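Local coordinates for protein branched-chain-amino-acid aminotransferase (Pseudomonas aeruginosa, PDB 6NST) that probably transfers the amino group of leucine, isoleucine and valine to 2-oxoglutarate, using pyridoxal 5'-phosphate as cofactor, at residues Arg61-Met69 against Ser155-Gly163; Phe201-Glu212 against Phe234-Thr242. The protein carries 1 engineered substitution. All coordinates share one frame; numbering follows the deposited sequence.

Contact 1. Residues Arg61-Met69 against Ser155-Gly163; sequences RLFDSAHIM and SMTRAKSNG. With SO4 (sulfate ion), chain G.
Met69 CE lies against the CB atoms of Met156, Ala159 and Ser161, 3.7 Å from Ala159 CB. Met69 does not head straight for the loop; the bend at chi2 (-61°) carries its methyl there. Beside it, Ile68 splits its work: CG2 packs 3.6 Å from Met156 CB, while CD1 lies against Ala159 CB and Arg158 CB. The type I turn from Met156 to Ala159 brings the CB atoms of those two residues together against Ile68 and Met69; Ser161 follows two residues on.

Further out, Ser65 OG accepts a nearly straight bond from Lys160 N (3.1 Å, 169°) and donates to Arg61 O at 2.9 Å, one turn back in its own helix. A water donates to both Ser65 OG and Arg158 O, so the buried hydroxyl has three partners.

At the polar edge, Arg61 NH1 and NH2 share sulfate O1 at the guanidinium edge, NH2 at 2.8 Å. Lys160, the expected cofactor lysine, carries no pyridoxal phosphate here; its chain runs fully extended, placing NZ 3.9 Å from Arg61 NH1. The sulfate, probably from the crystallisation liquor, is also hydrogen-bonded by Thr221, Thr257 and Ile220 N, consistent with a cofactor-phosphate site.

Glu39 of strand 36-46 forms a salt bridge with Arg61 NE, and Phe38 of that strand bonds to the Lys160 backbone. Helix 55-68 thus lies against both this strand and the loop leading to helix 166-177.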
loop_
_atom_site.group_PDB
_atom_site.type_symbol
_atom_site.label_atom_id
_atom_site.label_comp_id
_atom_site.label_asym_id
_atom_site.label_seq_id
_atom_site.Cartn_x
_atom_site.Cartn_y
_atom_site.Cartn_z
ATOM N N ARG A 61 2.567 -8.778 -30.000
ATOM C CA ARG A 61 2.536 -8.851 -28.546
ATOM C C ARG A 61 3.430 -9.969 -28.030
ATOM O O ARG A 61 4.018 -9.840 -26.949
ATOM C CB ARG A 61 1.103 -9.039 -28.052
ATOM C CG ARG A 61 0.942 -8.807 -26.560
ATOM C CD ARG A 61 -0.521 -8.753 -26.168
ATOM N NE ARG A 61 -1.191 -10.036 -26.353
ATOM C CZ ARG A 61 -2.479 -10.245 -26.107
ATOM N NH1 ARG A 61 -3.008 -11.447 -26.301
ATOM N NH2 ARG A 61 -3.241 -9.251 -25.666
ATOM N N LEU A 62 3.552 -11.064 -28.785
ATOM C CA LEU A 62 4.479 -12.122 -28.397
ATOM C C LEU A 62 5.911 -11.601 -28.356
ATOM O O LEU A 62 6.646 -11.860 -27.395
ATOM C CB LEU A 62 4.364 -13.305 -29.357
ATOM C CG LEU A 62 5.122 -14.565 -28.939
ATOM C CD1 LEU A 62 4.481 -15.194 -27.705
ATOM C CD2 LEU A 62 5.196 -15.565 -30.083
ATOM N N PHE A 63 6.320 -10.853 -29.384
ATOM C CA PHE A 63 7.667 -10.291 -29.396
ATOM C C PHE A 63 7.823 -9.190 -28.357
ATOM O O PHE A 63 8.904 -9.040 -27.773
ATOM C CB PHE A 63 8.006 -9.775 -30.795
ATOM C CG PHE A 63 8.444 -10.857 -31.742
ATOM C CD1 PHE A 63 7.538 -11.787 -32.222
ATOM C CD2 PHE A 63 9.768 -10.948 -32.147
ATOM C CE1 PHE A 63 7.942 -12.788 -33.091
ATOM C CE2 PHE A 63 10.179 -11.946 -33.017
ATOM C CZ PHE A 63 9.264 -12.868 -33.488
ATOM N N ASP A 64 6.761 -8.418 -28.109
ATOM C CA ASP A 64 6.768 -7.481 -26.990
ATOM C C ASP A 64 6.975 -8.211 -25.669
ATOM O O ASP A 64 7.803 -7.806 -24.845
ATOM C CB ASP A 64 5.462 -6.685 -26.958
ATOM C CG ASP A 64 5.482 -5.491 -27.887
ATOM O OD1 ASP A 64 6.502 -5.288 -28.578
ATOM O OD2 ASP A 64 4.478 -4.749 -27.920
ATOM N N SER A 65 6.221 -9.292 -25.450
ATOM C CA SER A 65 6.350 -10.047 -24.208
ATOM C C SER A 65 7.756 -10.610 -24.050
ATOM O O SER A 65 8.329 -10.569 -22.954
ATOM C CB SER A 65 5.315 -11.172 -24.167
ATOM O OG SER A 65 3.995 -10.654 -24.212
ATOM N N ALA A 66 8.332 -11.133 -25.134
ATOM C CA ALA A 66 9.693 -11.652 -25.069
ATOM C C ALA A 66 10.708 -10.535 -24.868
ATOM O O ALA A 66 11.743 -10.746 -24.222
ATOM C CB ALA A 66 10.014 -12.445 -26.335
ATOM N N HIS A 67 10.434 -9.347 -25.412
ATOM C CA HIS A 67 11.334 -8.215 -25.208
ATOM C C HIS A 67 11.289 -7.738 -23.761
ATOM O O HIS A 67 12.320 -7.354 -23.194
ATOM C CB HIS A 67 10.970 -7.083 -26.171
ATOM C CG HIS A 67 11.834 -5.866 -26.038
ATOM N ND1 HIS A 67 13.180 -5.870 -26.334
ATOM C CD2 HIS A 67 11.537 -4.603 -25.654
ATOM C CE1 HIS A 67 13.677 -4.663 -26.131
ATOM N NE2 HIS A 67 12.700 -3.874 -25.718
ATOM N N ILE A 68 10.107 -7.765 -23.144
ATOM C CA ILE A 68 9.993 -7.397 -21.737
ATOM C C ILE A 68 10.770 -8.375 -20.863
ATOM O O ILE A 68 11.464 -7.974 -19.921
ATOM C CB ILE A 68 8.511 -7.322 -21.327
ATOM C CG1 ILE A 68 7.821 -6.164 -22.052
ATOM C CG2 ILE A 68 8.379 -7.179 -19.821
ATOM C CD1 ILE A 68 6.316 -6.141 -21.900
ATOM N N MET A 69 10.678 -9.666 -21.167
ATOM C CA MET A 69 11.331 -10.702 -20.375
ATOM C C MET A 69 12.777 -10.938 -20.782
ATOM O O MET A 69 13.407 -11.854 -20.244
ATOM C CB MET A 69 10.549 -12.015 -20.479
ATOM C CG MET A 69 9.120 -11.913 -19.986
ATOM S SD MET A 69 9.047 -11.448 -18.249
ATOM C CE MET A 69 7.285 -11.205 -18.043
ATOM N N SER A 155 5.147 -8.365 -11.144
ATOM C CA SER A 155 5.144 -9.059 -12.418
ATOM C C SER A 155 4.904 -8.051 -13.532
ATOM O O SER A 155 4.335 -6.977 -13.312
ATOM C CB SER A 155 4.084 -10.166 -12.459
ATOM O OG SER A 155 2.789 -9.644 -12.243
ATOM N N MET A 156 5.358 -8.402 -14.729
ATOM C CA MET A 156 5.290 -7.506 -15.878
ATOM C C MET A 156 3.917 -7.656 -16.518
ATOM O O MET A 156 3.690 -8.552 -17.336
ATOM C CB MET A 156 6.425 -7.814 -16.846
ATOM C CG MET A 156 7.813 -7.701 -16.210
ATOM S SD MET A 156 8.212 -6.034 -15.616
ATOM C CE MET A 156 7.872 -6.167 -13.859
ATOM N N THR A 157 2.995 -6.764 -16.145
ATOM C CA THR A 157 1.587 -6.914 -16.490
ATOM C C THR A 157 1.300 -6.690 -17.970
ATOM O O THR A 157 0.203 -7.039 -18.423
ATOM C CB THR A 157 0.739 -5.957 -15.647
ATOM O OG1 THR A 157 1.181 -4.610 -15.847
ATOM C CG2 THR A 157 0.855 -6.308 -14.166
ATOM N N ARG A 158 2.239 -6.127 -18.729
ATOM C CA ARG A 158 2.053 -5.966 -20.166
ATOM C C ARG A 158 2.511 -7.178 -20.962
ATOM O O ARG A 158 2.177 -7.286 -22.148
ATOM C CB ARG A 158 2.803 -4.728 -20.673
ATOM C CG ARG A 158 2.468 -3.446 -19.933
ATOM C CD ARG A 158 0.967 -3.283 -19.765
ATOM N NE ARG A 158 0.635 -2.084 -19.002
ATOM C CZ ARG A 158 -0.538 -1.878 -18.412
ATOM N NH1 ARG A 158 -1.491 -2.797 -18.489
ATOM N NH2 ARG A 158 -0.753 -0.757 -17.738
ATOM N N ALA A 159 3.273 -8.077 -20.351
ATOM C CA ALA A 159 3.716 -9.295 -21.008
ATOM C C ALA A 159 2.779 -10.439 -20.648
ATOM O O ALA A 159 2.284 -10.523 -19.521
ATOM C CB ALA A 159 5.149 -9.647 -20.608
ATOM N N LYS A 160 2.529 -11.314 -21.619
ATOM C CA LYS A 160 1.711 -12.503 -21.403
ATOM C C LYS A 160 2.667 -13.661 -21.131
ATOM O O LYS A 160 3.026 -14.437 -22.017
ATOM C CB LYS A 160 0.806 -12.756 -22.606
ATOM C CG LYS A 160 -0.295 -13.771 -22.363
ATOM C CD LYS A 160 -1.301 -13.778 -23.506
ATOM C CE LYS A 160 -2.454 -14.727 -23.215
ATOM N NZ LYS A 160 -3.495 -14.693 -24.277
ATOM N N SER A 161 3.095 -13.759 -19.877
ATOM C CA SER A 161 4.114 -14.711 -19.456
ATOM C C SER A 161 3.483 -15.968 -18.865
ATOM O O SER A 161 2.398 -15.926 -18.279
ATOM C CB SER A 161 5.061 -14.077 -18.434
ATOM O OG SER A 161 4.356 -13.612 -17.298
ATOM N N ASN A 162 4.190 -17.090 -19.019
ATOM C CA ASN A 162 3.663 -18.385 -18.598
ATOM C C ASN A 162 3.383 -18.412 -17.099
ATOM O O ASN A 162 2.237 -18.575 -16.669
ATOM C CB ASN A 162 4.642 -19.500 -18.977
ATOM C CG ASN A 162 4.798 -19.662 -20.475
ATOM O OD1 ASN A 162 4.434 -18.779 -21.249
ATOM N ND2 ASN A 162 5.351 -20.797 -20.892
ATOM N N GLY A 163 4.429 -18.253 -16.286
ATOM C CA GLY A 163 4.306 -18.454 -14.852
ATOM C C GLY A 163 3.382 -17.480 -14.149
ATOM O O GLY A 163 2.948 -17.757 -13.027
HETATM S S SO4 G . -6.898 -11.087 -25.220
HETATM O O1 SO4 G . -5.755 -10.414 -25.829
HETATM O O2 SO4 G . -6.844 -12.510 -25.527
HETATM O O3 SO4 G . -6.866 -10.900 -23.770
HETATM O O4 SO4 G . -8.133 -10.521 -25.756
HETATM O O HOH W 1 3.435 -7.704 -24.385
#

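Contact 2. Residues Phe201-Glu212 against Phe234-Thr242; sequences FIIKDGVIYTPE and FKLVEKRIT
Ile208 bonds to the residues on both sides of Leu236: its N donates to Lys235 O (2.8 Å) and its O accepts from Val237 N (2.7 Å, 159°). Thr210 N to Val237 O and Lys239 N to Thr210 O carry the ladder on, the last one longer at 3.3 Å and tilted from the carbonyl plane. CA-H...O contacts fill in between, such as Tyr209 CA to Val237 O.

This is the parallel strand pair of a beta-alpha-beta unit, 207-210 and 235-238, with helix 220-231 as the crossover; their axes run 23° apart.

Apolar side chains divide between the two faces. With CG1 anti to the carbonyl carbon (chi1 -55°), Ile208 sends CD1 back to Phe234 CB and leaves CG2 for Leu236 CD1 at 3.7 Å; Leu226 of the crossover helix packs against Leu236. On the other face Tyr209 and Val237 lie side by side, Tyr209 CD2 3.6 Å from Val237 CB, with Lys239 CE also against the ring. Past the ladder, Ile241 CD1 tucks against Pro211 CD (3.8 Å), and its CG2 meets Ile202 CD1 tip to tip.

Among charged groups, Lys239 NZ pairs with Glu245 and Glu238 with Arg222. Glu212 OE2 touches the aliphatic part of Arg240 (CG, 3.4 Å), whose guanidinium forms a salt bridge with Glu189 of a neighbouring subunit.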
loop_
_atom_site.group_PDB
_atom_site.type_symbol
_atom_site.label_atom_id
_atom_site.label_comp_id
_atom_site.label_asym_id
_atom_site.label_seq_id
_atom_site.Cartn_x
_atom_site.Cartn_y
_atom_site.Cartn_z
ATOM N N PHE A 201 -15.926 -4.958 -18.960
ATOM C CA PHE A 201 -16.587 -3.722 -19.345
ATOM C C PHE A 201 -17.897 -3.607 -18.581
ATOM O O PHE A 201 -18.522 -4.614 -18.245
ATOM C CB PHE A 201 -16.882 -3.670 -20.853
ATOM C CG PHE A 201 -15.662 -3.524 -21.720
ATOM C CD1 PHE A 201 -14.810 -4.596 -21.938
ATOM C CD2 PHE A 201 -15.385 -2.319 -22.348
ATOM C CE1 PHE A 201 -13.696 -4.461 -22.747
ATOM C CE2 PHE A 201 -14.274 -2.178 -23.156
ATOM C CZ PHE A 201 -13.428 -3.251 -23.357
ATOM N N ILE A 202 -18.306 -2.373 -18.304
ATOM C CA ILE A 202 -19.616 -2.105 -17.728
ATOM C C ILE A 202 -20.261 -0.967 -18.504
ATOM O O ILE A 202 -19.577 -0.118 -19.085
ATOM C CB ILE A 202 -19.554 -1.773 -16.217
ATOM C CG1 ILE A 202 -18.816 -0.458 -15.971
ATOM C CG2 ILE A 202 -18.891 -2.903 -15.439
ATOM C CD1 ILE A 202 -18.798 -0.046 -14.512
ATOM N N ILE A 203 -21.591 -0.968 -18.528
ATOM C CA ILE A 203 -22.380 0.059 -19.198
ATOM C C ILE A 203 -23.302 0.693 -18.168
ATOM O O ILE A 203 -23.958 -0.014 -17.395
ATOM C CB ILE A 203 -23.188 -0.514 -20.380
ATOM C CG1 ILE A 203 -22.282 -0.792 -21.582
ATOM C CG2 ILE A 203 -24.304 0.440 -20.785
ATOM C CD1 ILE A 203 -21.569 -2.120 -21.533
ATOM N N LYS A 204 -23.343 2.023 -18.152
ATOM C CA LYS A 204 -24.223 2.767 -17.255
ATOM C C LYS A 204 -24.792 3.943 -18.034
ATOM O O LYS A 204 -24.044 4.839 -18.442
ATOM C CB LYS A 204 -23.475 3.239 -16.007
ATOM C CG LYS A 204 -24.359 3.895 -14.953
ATOM C CD LYS A 204 -25.488 2.973 -14.527
ATOM C CE LYS A 204 -26.309 3.582 -13.398
ATOM N NZ LYS A 204 -25.509 3.741 -12.148
ATOM N N ASP A 205 -26.110 3.928 -18.251
ATOM C CA ASP A 205 -26.813 4.998 -18.962
ATOM C C ASP A 205 -26.268 5.181 -20.378
ATOM O O ASP A 205 -26.059 6.303 -20.846
ATOM C CB ASP A 205 -26.758 6.311 -18.177
ATOM C CG ASP A 205 -27.361 6.181 -16.792
ATOM O OD1 ASP A 205 -28.339 5.421 -16.640
ATOM O OD2 ASP A 205 -26.852 6.830 -15.853
ATOM N N GLY A 206 -26.038 4.065 -21.068
ATOM C CA GLY A 206 -25.609 4.090 -22.451
ATOM C C GLY A 206 -24.151 4.415 -22.676
ATOM O O GLY A 206 -23.740 4.557 -23.835
ATOM N N VAL A 207 -23.355 4.539 -21.618
ATOM C CA VAL A 207 -21.933 4.842 -21.726
ATOM C C VAL A 207 -21.146 3.615 -21.289
ATOM O O VAL A 207 -21.492 2.964 -20.296
ATOM C CB VAL A 207 -21.554 6.078 -20.886
ATOM C CG1 VAL A 207 -20.075 6.401 -21.043
ATOM C CG2 VAL A 207 -22.410 7.269 -21.286
ATOM N N ILE A 208 -20.095 3.296 -22.035
ATOM C CA ILE A 208 -19.250 2.148 -21.731
ATOM C C ILE A 208 -18.121 2.597 -20.814
ATOM O O ILE A 208 -17.447 3.597 -21.084
ATOM C CB ILE A 208 -18.696 1.518 -23.019
ATOM C CG1 ILE A 208 -19.838 1.161 -23.970
ATOM C CG2 ILE A 208 -17.865 0.286 -22.691
ATOM C CD1 ILE A 208 -19.375 0.721 -25.339
ATOM N N TYR A 209 -17.920 1.864 -19.726
ATOM C CA TYR A 209 -16.799 2.083 -18.825
ATOM C C TYR A 209 -15.959 0.817 -18.761
ATOM O O TYR A 209 -16.490 -0.296 -18.819
ATOM C CB TYR A 209 -17.272 2.474 -17.420
ATOM C CG TYR A 209 -18.091 3.744 -17.381
ATOM C CD1 TYR A 209 -19.471 3.708 -17.538
ATOM C CD2 TYR A 209 -17.485 4.980 -17.191
ATOM C CE1 TYR A 209 -20.226 4.866 -17.505
ATOM C CE2 TYR A 209 -18.231 6.145 -17.156
ATOM C CZ TYR A 209 -19.601 6.080 -17.313
ATOM O OH TYR A 209 -20.352 7.233 -17.280
ATOM N N THR A 210 -14.646 0.990 -18.653
ATOM C CA THR A 210 -13.728 -0.131 -18.547
ATOM C C THR A 210 -12.495 0.346 -17.799
ATOM O O THR A 210 -12.140 1.528 -17.886
ATOM C CB THR A 210 -13.345 -0.686 -19.931
ATOM O OG1 THR A 210 -12.538 -1.859 -19.779
ATOM C CG2 THR A 210 -12.580 0.350 -20.748
ATOM N N PRO A 211 -11.847 -0.529 -17.028
ATOM C CA PRO A 211 -10.632 -0.115 -16.318
ATOM C C PRO A 211 -9.555 0.333 -17.294
ATOM O O PRO A 211 -9.338 -0.287 -18.337
ATOM C CB PRO A 211 -10.213 -1.380 -15.559
ATOM C CG PRO A 211 -11.472 -2.173 -15.422
ATOM C CD PRO A 211 -12.260 -1.897 -16.669
ATOM N N GLU A 212 -8.896 1.436 -16.951
ATOM C CA GLU A 212 -7.793 1.926 -17.763
ATOM C C GLU A 212 -6.656 0.910 -17.774
ATOM O O GLU A 212 -6.481 0.131 -16.833
ATOM C CB GLU A 212 -7.305 3.273 -17.228
ATOM C CG GLU A 212 -7.873 3.619 -15.858
ATOM C CD GLU A 212 -7.334 4.925 -15.306
ATOM O OE1 GLU A 212 -7.370 5.941 -16.032
ATOM O OE2 GLU A 212 -6.873 4.931 -14.145
ATOM N N PHE A 234 -20.701 4.725 -29.788
ATOM C CA PHE A 234 -20.780 4.574 -28.343
ATOM C C PHE A 234 -19.719 5.428 -27.667
ATOM O O PHE A 234 -18.584 5.525 -28.143
ATOM C CB PHE A 234 -20.604 3.109 -27.942
ATOM C CG PHE A 234 -21.833 2.275 -28.146
ATOM C CD1 PHE A 234 -23.086 2.784 -27.855
ATOM C CD2 PHE A 234 -21.736 0.982 -28.630
ATOM C CE1 PHE A 234 -24.222 2.021 -28.042
ATOM C CE2 PHE A 234 -22.868 0.212 -28.821
ATOM C CZ PHE A 234 -24.112 0.735 -28.525
ATOM N N LYS A 235 -20.099 6.055 -26.558
ATOM C CA LYS A 235 -19.141 6.764 -25.725
ATOM C C LYS A 235 -18.478 5.778 -24.772
ATOM O O LYS A 235 -19.160 4.984 -24.114
ATOM C CB LYS A 235 -19.827 7.884 -24.945
ATOM C CG LYS A 235 -18.883 8.675 -24.053
ATOM C CD LYS A 235 -19.623 9.737 -23.257
ATOM C CE LYS A 235 -18.672 10.502 -22.352
ATOM N NZ LYS A 235 -19.381 11.527 -21.539
ATOM N N LEU A 236 -17.151 5.820 -24.702
ATOM C CA LEU A 236 -16.385 4.889 -23.886
ATOM C C LEU A 236 -15.431 5.671 -22.995
ATOM O O LEU A 236 -14.728 6.567 -23.469
ATOM C CB LEU A 236 -15.617 3.895 -24.764
ATOM C CG LEU A 236 -15.131 2.612 -24.085
ATOM C CD1 LEU A 236 -15.252 1.433 -25.038
ATOM C CD2 LEU A 236 -13.697 2.764 -23.597
ATOM N N VAL A 237 -15.410 5.326 -21.709
ATOM C CA VAL A 237 -14.608 6.019 -20.710
ATOM C C VAL A 237 -13.704 5.006 -20.022
ATOM O O VAL A 237 -14.174 3.961 -19.555
ATOM C CB VAL A 237 -15.492 6.743 -19.677
ATOM C CG1 VAL A 237 -14.634 7.444 -18.633
ATOM C CG2 VAL A 237 -16.422 7.729 -20.369
ATOM N N GLU A 238 -12.412 5.313 -19.966
ATOM C CA GLU A 238 -11.443 4.532 -19.206
ATOM C C GLU A 238 -11.183 5.242 -17.884
ATOM O O GLU A 238 -10.759 6.403 -17.874
ATOM C CB GLU A 238 -10.140 4.360 -19.986
ATOM C CG GLU A 238 -10.273 3.526 -21.246
ATOM C CD GLU A 238 -8.999 3.508 -22.064
ATOM O OE1 GLU A 238 -8.404 4.588 -22.266
ATOM O OE2 GLU A 238 -8.586 2.414 -22.499
ATOM N N LYS A 239 -11.437 4.550 -16.776
ATOM C CA LYS A 239 -11.254 5.144 -15.460
ATOM C C LYS A 239 -11.169 4.028 -14.429
ATOM O O LYS A 239 -11.358 2.850 -14.739
ATOM C CB LYS A 239 -12.384 6.126 -15.129
ATOM C CG LYS A 239 -13.740 5.485 -14.895
ATOM C CD LYS A 239 -14.779 6.552 -14.569
ATOM C CE LYS A 239 -16.064 5.943 -14.034
ATOM N NZ LYS A 239 -15.835 5.252 -12.740
ATOM N N ARG A 240 -10.867 4.417 -13.194
ATOM C CA ARG A 240 -10.829 3.457 -12.102
ATOM C C ARG A 240 -12.249 3.078 -11.707
ATOM O O ARG A 240 -13.098 3.947 -11.490
ATOM C CB ARG A 240 -10.075 4.033 -10.906
ATOM C CG ARG A 240 -8.707 4.586 -11.254
ATOM C CD ARG A 240 -8.071 5.262 -10.055
ATOM N NE ARG A 240 -7.164 4.372 -9.340
ATOM C CZ ARG A 240 -6.560 4.688 -8.199
ATOM N NH1 ARG A 240 -6.774 5.872 -7.641
ATOM N NH2 ARG A 240 -5.746 3.820 -7.616
ATOM N N ILE A 241 -12.505 1.776 -11.624
ATOM C CA ILE A 241 -13.830 1.235 -11.356
ATOM C C ILE A 241 -13.769 0.450 -10.055
ATOM O O ILE A 241 -12.891 -0.402 -9.878
ATOM C CB ILE A 241 -14.314 0.335 -12.508
ATOM C CG1 ILE A 241 -14.454 1.141 -13.799
ATOM C CG2 ILE A 241 -15.632 -0.337 -12.147
ATOM C CD1 ILE A 241 -14.823 0.297 -14.999
ATOM N N THR A 242 -14.695 0.736 -9.149
ATOM C CA THR A 242 -14.794 -0.027 -7.916
ATOM C C THR A 242 -15.705 -1.235 -8.121
ATOM O O THR A 242 -16.454 -1.326 -9.097
ATOM C CB THR A 242 -15.316 0.849 -6.779
ATOM O OG1 THR A 242 -16.666 1.239 -7.062
ATOM C CG2 THR A 242 -14.454 2.092 -6.634
#

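Overall arrangement
From the N terminus the chain lays down the first strands of the antiparallel sheet, then helix 55-68, and runs through helix 77-89 and strands 96-104 and 118-126 before the loop at 155-163 returns to helix 55-68: contact 1 closes a loop of 85 intervening residues. Contact 2 opens later, after helix 166-177, and its loop is much shorter, 21 residues that include helix 220-231. The two therefore follow in series, neither nested nor crossing. Contact 1 joins the helix beside the antiparallel sheet to a loop that follows strand 140-145 of the mixed sheet; contact 2 works within the mixed sheet. Their centres are 26 Å apart, with nearest atoms about 6 Å apart.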